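Local coordinates for glucose-6-phosphate isomerase (Thermus thermophilus, PDB 1ZZG), which catalyses the reversible isomerisation of glucose 6-phosphate to fructose 6-phosphate, a step shared by glycolysis and gluconeogenesis, at the interface of chains A and B. Coordinates in Å, arbitrary orientation; residue numbers count along the deposited sequence, not the author numbering. Chains: chain A/B, glucose-6-phosphate isomerase.

Contact 1: the interface of chains A and B. Residues chain A 318-320, 339-340; chain B 103, 107.
B:Pro103 and B:Leu107, one turn apart on helix 103-112, press against the loop A:Glu318 to A:Val320, and they bury most of this patch. Proline suits the first turn of a helix, where its missing N-H costs no backbone bond, and here its ring offers a compact apolar face. The ring edge CB-CG rests on the main-chain carbonyl of A:Glu318, with CG 3.4 Å from A:Glu318 O, while A:Leu339 supplies a methyl, CD1, 4.0 Å from B:Pro103 CA. The branched end of B:Leu107 meets A:Val320 and A:Glu318. Its CG lies 3.3 Å from A:Val320 CG2, a tight fit in which the two side chains run past each other in opposite directions. A:Val320 holds CG1 anti to its backbone N (chi1 172°), leaving CG2 to meet the leucine. One methyl of the fork, B:Leu107 CD1, is 3.4 Å from A:Glu318 CG, where the extended aliphatic stem crosses the leucine at a slant. Beside the proline ring, A:Asp319 OD1 accepts A:Phe340 N at 3.1 Å and also A:Val320 N, from opposite faces of the carboxylate; the first bond caps helix 339-356. The patch thus seats the start of one subunit's helix on a braced loop of the other, helping to hold the dimer together.

Contact 2: the interface of chains A and B. Residues chain A 101, 130, 134, 138; chain B 322, 334, 339, 342.
B:Leu339, at the start of helix 339-356, faces A:Val101 and A:Ala134 across the interface. Its CB sits against the main-chain carbonyl oxygen of A:Val101, at a separation too short to be trusted in detail. One bond further, CG is 4.0 Å from A:Val101 O, and the branch then divides: CD1 stays beside the same oxygen, whereas CD2 reaches A:Ala134 CB at 4.1 Å. CD2 also points towards A:Val138, whose CG2 is 4.3 Å away. Shortening B:Leu339 to an alanine would probably leave the methyls of A:Ala134 and A:Val138 without this apolar partner and open a gap beside them. One helical turn on, B:Leu342 has its CG anti to the backbone N (chi1 172°), which carries CD2 between two chain A residues: it lies 3.6 Å from A:Ala134 CB and 3.7 Å from A:Val101 CG1, meeting the valine at about a right angle. Alanine suits the face of helix 130-147 because its single methyl lets bulkier partners come close, and B:Ile322 CD1 also comes within 3.8 Å of A:Ala134 CB. B:Leu334 CD1 lies over the start of the same helix, near A:Ala130 O. Together these aliphatic groups form a small hydrophobic seam that helps to fasten the two subunits.

Contact 3: the interface of chains A and B. Residues chain A 289-290, 292-293, 346; chain B 74-75, 131.
A:His293, the active-site histidine, meets B:Glu131 through a hydrogen bond: NE2 donates to the carboxylate OE2 at 2.8 Å, and the bond is nearly straight (166° at the hydrogen). The acceptor lies in the plane of the imidazole, whereas the donor reaches the carboxylate from above its plane. B:Glu131 is bent at chi2 (93°), which swings its carboxylate towards the ring. In this family the histidine is contributed to the active site of the neighbouring subunit, and B:Glu131 appears to orient it there. A second polar pairing joins two acids, since A:Glu346 OE1 is 2.7 Å from B:Glu131 OE2. Carboxylates this close are likely to share a proton, although the structure alone does not show it. From its own chain, A:Gln292 NE2 donates to A:Glu346 OE1 at 2.9 Å, a second-shell bond that helps to position this acid; an amide can donate here without adding charge. Apolar contacts support the imidazole from one face. B:Ile74 CG2 sits over the centre of the A:His293 ring, 3.6 Å from its centroid, in a CH-pi contact. The beta-branch suits the place because the other arm can reach on, bringing B:Ile74 CD1 to 3.4 Å from A:Lys290 CA. At the base of the histidine, B:Gly75 has a positive phi (67°) that glycine adopts easily, and with no side chain in the way its CA comes to 3.6 Å from A:His293 O.

Contact 1: the interface of chains A and B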
ATOM      1  N   GLU A 318      -1.604  -9.098  22.952  1.00 32.35           N
ATOM      2  CA  GLU A 318      -2.364 -10.301  23.274  1.00 32.32           C
ATOM      3  C   GLU A 318      -1.999 -11.317  22.200  1.00 33.19           C
ATOM      4  O   GLU A 318      -2.295 -11.124  21.019  1.00 32.68           O
ATOM      5  CB  GLU A 318      -3.872 -10.029  23.273  1.00 34.55           C
ATOM      6  CG  GLU A 318      -4.696 -11.285  23.526  1.00 37.45           C
ATOM      7  CD  GLU A 318      -6.159 -11.005  23.813  1.00 39.82           C
ATOM      8  OE1 GLU A 318      -6.750 -10.113  23.164  1.00 40.88           O
ATOM      9  OE2 GLU A 318      -6.729 -11.699  24.681  1.00 42.62           O
ATOM     10  N   ASP A 319      -1.344 -12.393  22.623  1.00 33.19           N
ATOM     11  CA  ASP A 319      -0.877 -13.428  21.714  1.00 33.42           C
ATOM     12  C   ASP A 319      -1.879 -14.553  21.465  1.00 34.72           C
ATOM     13  O   ASP A 319      -2.942 -14.613  22.081  1.00 35.32           O
ATOM     14  CB  ASP A 319       0.428 -14.018  22.254  1.00 32.39           C
ATOM     15  CG  ASP A 319       1.359 -14.482  21.156  1.00 32.12           C
ATOM     16  OD1 ASP A 319       0.900 -14.650  20.008  1.00 31.34           O
ATOM     17  OD2 ASP A 319       2.553 -14.682  21.443  1.00 31.13           O
ATOM     18  N   VAL A 320      -1.521 -15.448  20.551  1.00 34.58           N
ATOM     19  CA  VAL A 320      -2.367 -16.582  20.200  1.00 33.98           C
ATOM     20  C   VAL A 320      -1.526 -17.829  20.001  1.00 34.72           C
ATOM     21  O   VAL A 320      -0.593 -17.839  19.192  1.00 33.20           O
ATOM     22  CB  VAL A 320      -3.135 -16.330  18.891  1.00 34.45           C
ATOM     23  CG1 VAL A 320      -3.845 -17.606  18.454  1.00 34.75           C
ATOM     24  CG2 VAL A 320      -4.123 -15.206  19.080  1.00 32.38           C
ATOM     25  N   LEU A 339       1.498 -17.114  17.559  1.00 29.21           N
ATOM     26  CA  LEU A 339       1.500 -16.348  16.320  1.00 29.11           C
ATOM     27  C   LEU A 339       2.570 -15.261  16.378  1.00 28.90           C
ATOM     28  O   LEU A 339       3.299 -15.048  15.408  1.00 29.63           O
ATOM     29  CB  LEU A 339       0.123 -15.719  16.066  1.00 26.30           C
ATOM     30  CG  LEU A 339      -0.979 -16.697  15.636  1.00 26.89           C
ATOM     31  CD1 LEU A 339      -2.263 -15.943  15.327  1.00 24.19           C
ATOM     32  CD2 LEU A 339      -0.518 -17.467  14.410  1.00 25.13           C
ATOM     33  N   PHE A 340       2.673 -14.575  17.512  1.00 29.85           N
ATOM     34  CA  PHE A 340       3.687 -13.531  17.625  1.00 30.36           C
ATOM     35  C   PHE A 340       5.082 -14.146  17.548  1.00 30.23           C
ATOM     36  O   PHE A 340       6.000 -13.566  16.965  1.00 28.51           O
ATOM     37  CB  PHE A 340       3.564 -12.767  18.938  1.00 32.26           C
ATOM     38  CG  PHE A 340       4.493 -11.590  19.019  1.00 34.69           C
ATOM     39  CD1 PHE A 340       4.136 -10.368  18.449  1.00 35.99           C
ATOM     40  CD2 PHE A 340       5.756 -11.722  19.589  1.00 35.83           C
ATOM     41  CE1 PHE A 340       5.025  -9.295  18.443  1.00 37.48           C
ATOM     42  CE2 PHE A 340       6.655 -10.656  19.587  1.00 38.57           C
ATOM     43  CZ  PHE A 340       6.288  -9.440  19.011  1.00 36.12           C
TER
ATOM     44  N   PRO B 103      -1.071 -11.672  15.919  1.00 26.21           N
ATOM     45  CA  PRO B 103      -2.214 -12.159  16.697  1.00 27.13           C
ATOM     46  C   PRO B 103      -3.447 -11.288  16.913  1.00 27.84           C
ATOM     47  O   PRO B 103      -4.567 -11.760  16.712  1.00 27.60           O
ATOM     48  CB  PRO B 103      -1.571 -12.590  18.015  1.00 26.17           C
ATOM     49  CG  PRO B 103      -0.463 -11.600  18.175  1.00 28.28           C
ATOM     50  CD  PRO B 103       0.124 -11.533  16.776  1.00 25.60           C
ATOM     51  N   LEU B 107      -7.406 -12.244  16.391  1.00 29.95           N
ATOM     52  CA  LEU B 107      -8.284 -12.439  17.536  1.00 30.95           C
ATOM     53  C   LEU B 107      -9.534 -11.589  17.366  1.00 31.53           C
ATOM     54  O   LEU B 107     -10.616 -11.980  17.788  1.00 31.27           O
ATOM     55  CB  LEU B 107      -7.586 -12.035  18.830  1.00 32.68           C
ATOM     56  CG  LEU B 107      -6.622 -13.055  19.419  1.00 35.41           C
ATOM     57  CD1 LEU B 107      -5.872 -12.424  20.579  1.00 35.73           C
ATOM     58  CD2 LEU B 107      -7.405 -14.279  19.878  1.00 36.03           C
TER

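Contact 2: the interface of chains A and B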
ATOM      1  N   VAL A 101     -11.248  10.757  -5.660  1.00 25.59           N
ATOM      2  CA  VAL A 101     -12.464  11.325  -6.224  1.00 26.27           C
ATOM      3  C   VAL A 101     -13.142  10.407  -7.243  1.00 27.07           C
ATOM      4  O   VAL A 101     -13.913  10.871  -8.079  1.00 26.72           O
ATOM      5  CB  VAL A 101     -12.177  12.696  -6.880  1.00 26.44           C
ATOM      6  CG1 VAL A 101     -11.807  13.717  -5.806  1.00 26.21           C
ATOM      7  CG2 VAL A 101     -11.040  12.565  -7.879  1.00 27.59           C
ATOM      8  N   ALA A 130      -8.321  20.639  -3.830  1.00 26.72           N
ATOM      9  CA  ALA A 130      -9.353  20.254  -4.793  1.00 26.26           C
ATOM     10  C   ALA A 130     -10.157  18.995  -4.466  1.00 26.10           C
ATOM     11  O   ALA A 130     -11.386  19.038  -4.390  1.00 26.17           O
ATOM     12  CB  ALA A 130      -8.730  20.126  -6.185  1.00 26.43           C
ATOM     13  N   ALA A 134     -14.239  18.816  -3.433  1.00 25.04           N
ATOM     14  CA  ALA A 134     -15.163  18.056  -4.267  1.00 26.27           C
ATOM     15  C   ALA A 134     -15.906  17.021  -3.425  1.00 27.21           C
ATOM     16  O   ALA A 134     -17.133  16.890  -3.512  1.00 29.15           O
ATOM     17  CB  ALA A 134     -14.400  17.371  -5.389  1.00 24.77           C
ATOM     18  N   VAL A 138     -20.156  16.982  -2.360  1.00 28.15           N
ATOM     19  CA  VAL A 138     -21.013  15.820  -2.514  1.00 27.03           C
ATOM     20  C   VAL A 138     -21.644  15.386  -1.197  1.00 27.46           C
ATOM     21  O   VAL A 138     -22.856  15.178  -1.128  1.00 26.90           O
ATOM     22  CB  VAL A 138     -20.225  14.637  -3.124  1.00 26.85           C
ATOM     23  CG1 VAL A 138     -21.098  13.399  -3.173  1.00 26.12           C
ATOM     24  CG2 VAL A 138     -19.748  14.995  -4.522  1.00 26.01           C
TER
ATOM     25  N   ILE B 322     -20.622  17.121  -9.157  1.00 32.64           N
ATOM     26  CA  ILE B 322     -20.224  17.886  -7.979  1.00 32.12           C
ATOM     27  C   ILE B 322     -21.261  18.997  -7.824  1.00 31.81           C
ATOM     28  O   ILE B 322     -21.324  19.904  -8.646  1.00 30.91           O
ATOM     29  CB  ILE B 322     -18.827  18.520  -8.170  1.00 31.09           C
ATOM     30  CG1 ILE B 322     -17.778  17.428  -8.399  1.00 30.39           C
ATOM     31  CG2 ILE B 322     -18.468  19.362  -6.950  1.00 30.62           C
ATOM     32  CD1 ILE B 322     -16.372  17.954  -8.627  1.00 31.63           C
ATOM     33  N   LEU B 334     -15.520  23.952  -9.386  1.00 34.26           N
ATOM     34  CA  LEU B 334     -15.797  22.518  -9.374  1.00 34.83           C
ATOM     35  C   LEU B 334     -17.274  22.221  -9.600  1.00 35.58           C
ATOM     36  O   LEU B 334     -17.622  21.153 -10.101  1.00 35.51           O
ATOM     37  CB  LEU B 334     -15.365  21.898  -8.036  1.00 32.10           C
ATOM     38  CG  LEU B 334     -13.868  21.856  -7.717  1.00 32.70           C
ATOM     39  CD1 LEU B 334     -13.666  21.433  -6.274  1.00 33.41           C
ATOM     40  CD2 LEU B 334     -13.161  20.896  -8.663  1.00 33.60           C
ATOM     41  N   LEU B 339     -17.110  14.054 -10.652  1.00 28.90           N
ATOM     42  CA  LEU B 339     -15.969  13.492  -9.955  1.00 28.62           C
ATOM     43  C   LEU B 339     -15.021  12.813 -10.928  1.00 28.43           C
ATOM     44  O   LEU B 339     -13.810  12.979 -10.826  1.00 28.54           O
ATOM     45  CB  LEU B 339     -16.428  12.490  -8.895  1.00 28.48           C
ATOM     46  CG  LEU B 339     -17.190  13.080  -7.708  1.00 29.35           C
ATOM     47  CD1 LEU B 339     -17.571  11.964  -6.745  1.00 28.81           C
ATOM     48  CD2 LEU B 339     -16.328  14.132  -7.010  1.00 29.88           C
ATOM     49  N   LEU B 342     -12.974  15.273 -12.716  1.00 27.60           N
ATOM     50  CA  LEU B 342     -11.879  15.771 -11.887  1.00 27.46           C
ATOM     51  C   LEU B 342     -10.772  14.724 -11.861  1.00 27.66           C
ATOM     52  O   LEU B 342      -9.595  15.053 -11.986  1.00 27.11           O
ATOM     53  CB  LEU B 342     -12.384  16.045 -10.463  1.00 26.61           C
ATOM     54  CG  LEU B 342     -11.350  16.396  -9.388  1.00 27.03           C
ATOM     55  CD1 LEU B 342     -10.592  17.652  -9.791  1.00 29.20           C
ATOM     56  CD2 LEU B 342     -12.047  16.604  -8.049  1.00 26.26           C
TER

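Contact 3: the interface of chains A and B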
ATOM      1  N   PRO A 289       5.294 -10.223   7.559  1.00 24.53           N
ATOM      2  CA  PRO A 289       6.086 -11.026   6.620  1.00 23.91           C
ATOM      3  C   PRO A 289       5.589 -11.121   5.170  1.00 25.37           C
ATOM      4  O   PRO A 289       6.277 -11.698   4.324  1.00 23.85           O
ATOM      5  CB  PRO A 289       6.097 -12.395   7.285  1.00 24.95           C
ATOM      6  CG  PRO A 289       4.698 -12.479   7.816  1.00 25.79           C
ATOM      7  CD  PRO A 289       4.482 -11.095   8.430  1.00 24.12           C
ATOM      8  N   LYS A 290       4.420 -10.554   4.865  1.00 24.81           N
ATOM      9  CA  LYS A 290       3.879 -10.667   3.506  1.00 26.69           C
ATOM     10  C   LYS A 290       4.846 -10.284   2.378  1.00 26.38           C
ATOM     11  O   LYS A 290       4.826 -10.894   1.305  1.00 27.25           O
ATOM     12  CB  LYS A 290       2.563  -9.875   3.363  1.00 25.39           C
ATOM     13  CG  LYS A 290       2.722  -8.361   3.272  1.00 25.80           C
ATOM     14  CD  LYS A 290       1.367  -7.653   3.147  1.00 25.52           C
ATOM     15  CE  LYS A 290       0.519  -7.845   4.403  1.00 27.87           C
ATOM     16  NZ  LYS A 290      -0.762  -7.071   4.386  1.00 27.27           N
ATOM     17  N   GLN A 292       7.884 -10.900   2.181  1.00 27.43           N
ATOM     18  CA  GLN A 292       8.942 -11.896   2.051  1.00 27.88           C
ATOM     19  C   GLN A 292       8.465 -12.714   0.850  1.00 28.41           C
ATOM     20  O   GLN A 292       9.220 -13.483   0.246  1.00 28.07           O
ATOM     21  CB  GLN A 292       9.008 -12.796   3.293  1.00 28.43           C
ATOM     22  CG  GLN A 292       9.355 -12.073   4.595  1.00 28.31           C
ATOM     23  CD  GLN A 292       9.199 -12.954   5.833  1.00 28.98           C
ATOM     24  OE1 GLN A 292       9.324 -12.478   6.963  1.00 28.88           O
ATOM     25  NE2 GLN A 292       8.923 -14.241   5.623  1.00 26.71           N
ATOM     26  N   HIS A 293       7.193 -12.510   0.509  1.00 26.20           N
ATOM     27  CA  HIS A 293       6.540 -13.197  -0.596  1.00 26.92           C
ATOM     28  C   HIS A 293       6.218 -12.219  -1.723  1.00 29.05           C
ATOM     29  O   HIS A 293       5.203 -12.383  -2.409  1.00 29.59           O
ATOM     30  CB  HIS A 293       5.221 -13.829  -0.123  1.00 26.84           C
ATOM     31  CG  HIS A 293       5.360 -14.732   1.063  1.00 27.09           C
ATOM     32  ND1 HIS A 293       5.499 -16.098   0.948  1.00 26.16           N
ATOM     33  CD2 HIS A 293       5.364 -14.464   2.390  1.00 26.26           C
ATOM     34  CE1 HIS A 293       5.581 -16.634   2.153  1.00 26.09           C
ATOM     35  NE2 HIS A 293       5.501 -15.664   3.047  1.00 29.02           N
ATOM     36  N   GLU A 346      10.158 -14.693  11.903  1.00 25.88           N
ATOM     37  CA  GLU A 346      10.268 -14.318  10.498  1.00 25.52           C
ATOM     38  C   GLU A 346      10.959 -12.970  10.318  1.00 25.60           C
ATOM     39  O   GLU A 346      11.702 -12.767   9.355  1.00 27.59           O
ATOM     40  CB  GLU A 346       8.888 -14.269   9.840  1.00 25.79           C
ATOM     41  CG  GLU A 346       8.164 -15.602   9.818  1.00 26.35           C
ATOM     42  CD  GLU A 346       7.048 -15.621   8.801  1.00 28.41           C
ATOM     43  OE1 GLU A 346       7.353 -15.690   7.592  1.00 28.54           O
ATOM     44  OE2 GLU A 346       5.870 -15.548   9.205  1.00 27.90           O
TER
ATOM     45  N   ILE B  74      -1.064 -15.845   1.475  1.00 26.32           N
ATOM     46  CA  ILE B  74      -0.098 -14.758   1.472  1.00 25.33           C
ATOM     47  C   ILE B  74       0.653 -14.710   0.148  1.00 26.03           C
ATOM     48  O   ILE B  74       0.799 -15.731  -0.529  1.00 24.83           O
ATOM     49  CB  ILE B  74       0.887 -14.930   2.650  1.00 27.06           C
ATOM     50  CG1 ILE B  74       1.583 -13.601   2.954  1.00 26.57           C
ATOM     51  CG2 ILE B  74       1.917 -16.015   2.322  1.00 26.19           C
ATOM     52  CD1 ILE B  74       2.297 -13.592   4.284  1.00 26.21           C
ATOM     53  N   GLY B  75       1.111 -13.518  -0.230  1.00 25.68           N
ATOM     54  CA  GLY B  75       1.832 -13.373  -1.480  1.00 25.43           C
ATOM     55  C   GLY B  75       0.962 -13.609  -2.705  1.00 26.52           C
ATOM     56  O   GLY B  75      -0.069 -12.957  -2.879  1.00 25.26           O
ATOM     57  N   GLU B 131       2.968 -19.192   7.111  1.00 26.87           N
ATOM     58  CA  GLU B 131       1.957 -18.260   7.595  1.00 27.02           C
ATOM     59  C   GLU B 131       0.540 -18.785   7.404  1.00 26.88           C
ATOM     60  O   GLU B 131      -0.314 -18.642   8.279  1.00 27.47           O
ATOM     61  CB  GLU B 131       2.108 -16.902   6.897  1.00 27.33           C
ATOM     62  CG  GLU B 131       3.446 -16.222   7.158  1.00 26.92           C
ATOM     63  CD  GLU B 131       4.477 -16.540   6.098  1.00 29.04           C
ATOM     64  OE1 GLU B 131       4.450 -17.673   5.564  1.00 27.53           O
ATOM     65  OE2 GLU B 131       5.317 -15.658   5.802  1.00 28.89           O
TER

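Contacts 1 and 3 lie about 17 Å apart between the centres of their C-alpha atoms, while contact 2 is about 42 Å from contact 1 and 38 Å from contact 3. Helix 339-356 enters all three: chain A supplies it to contacts 1 and 3, chain B to contact 2, and Leu339 serves in contacts 1 and 2 from opposite copies. Helix 130-147 likewise serves contacts 2 and 3. Because the interface is two-fold symmetric, each patch recurs with the chains exchanged. Helix 130-147 carries the glutamate that bonds the catalytic histidine and helix 339-356 an acid beside it, which probably ties dimer formation to active-site assembly.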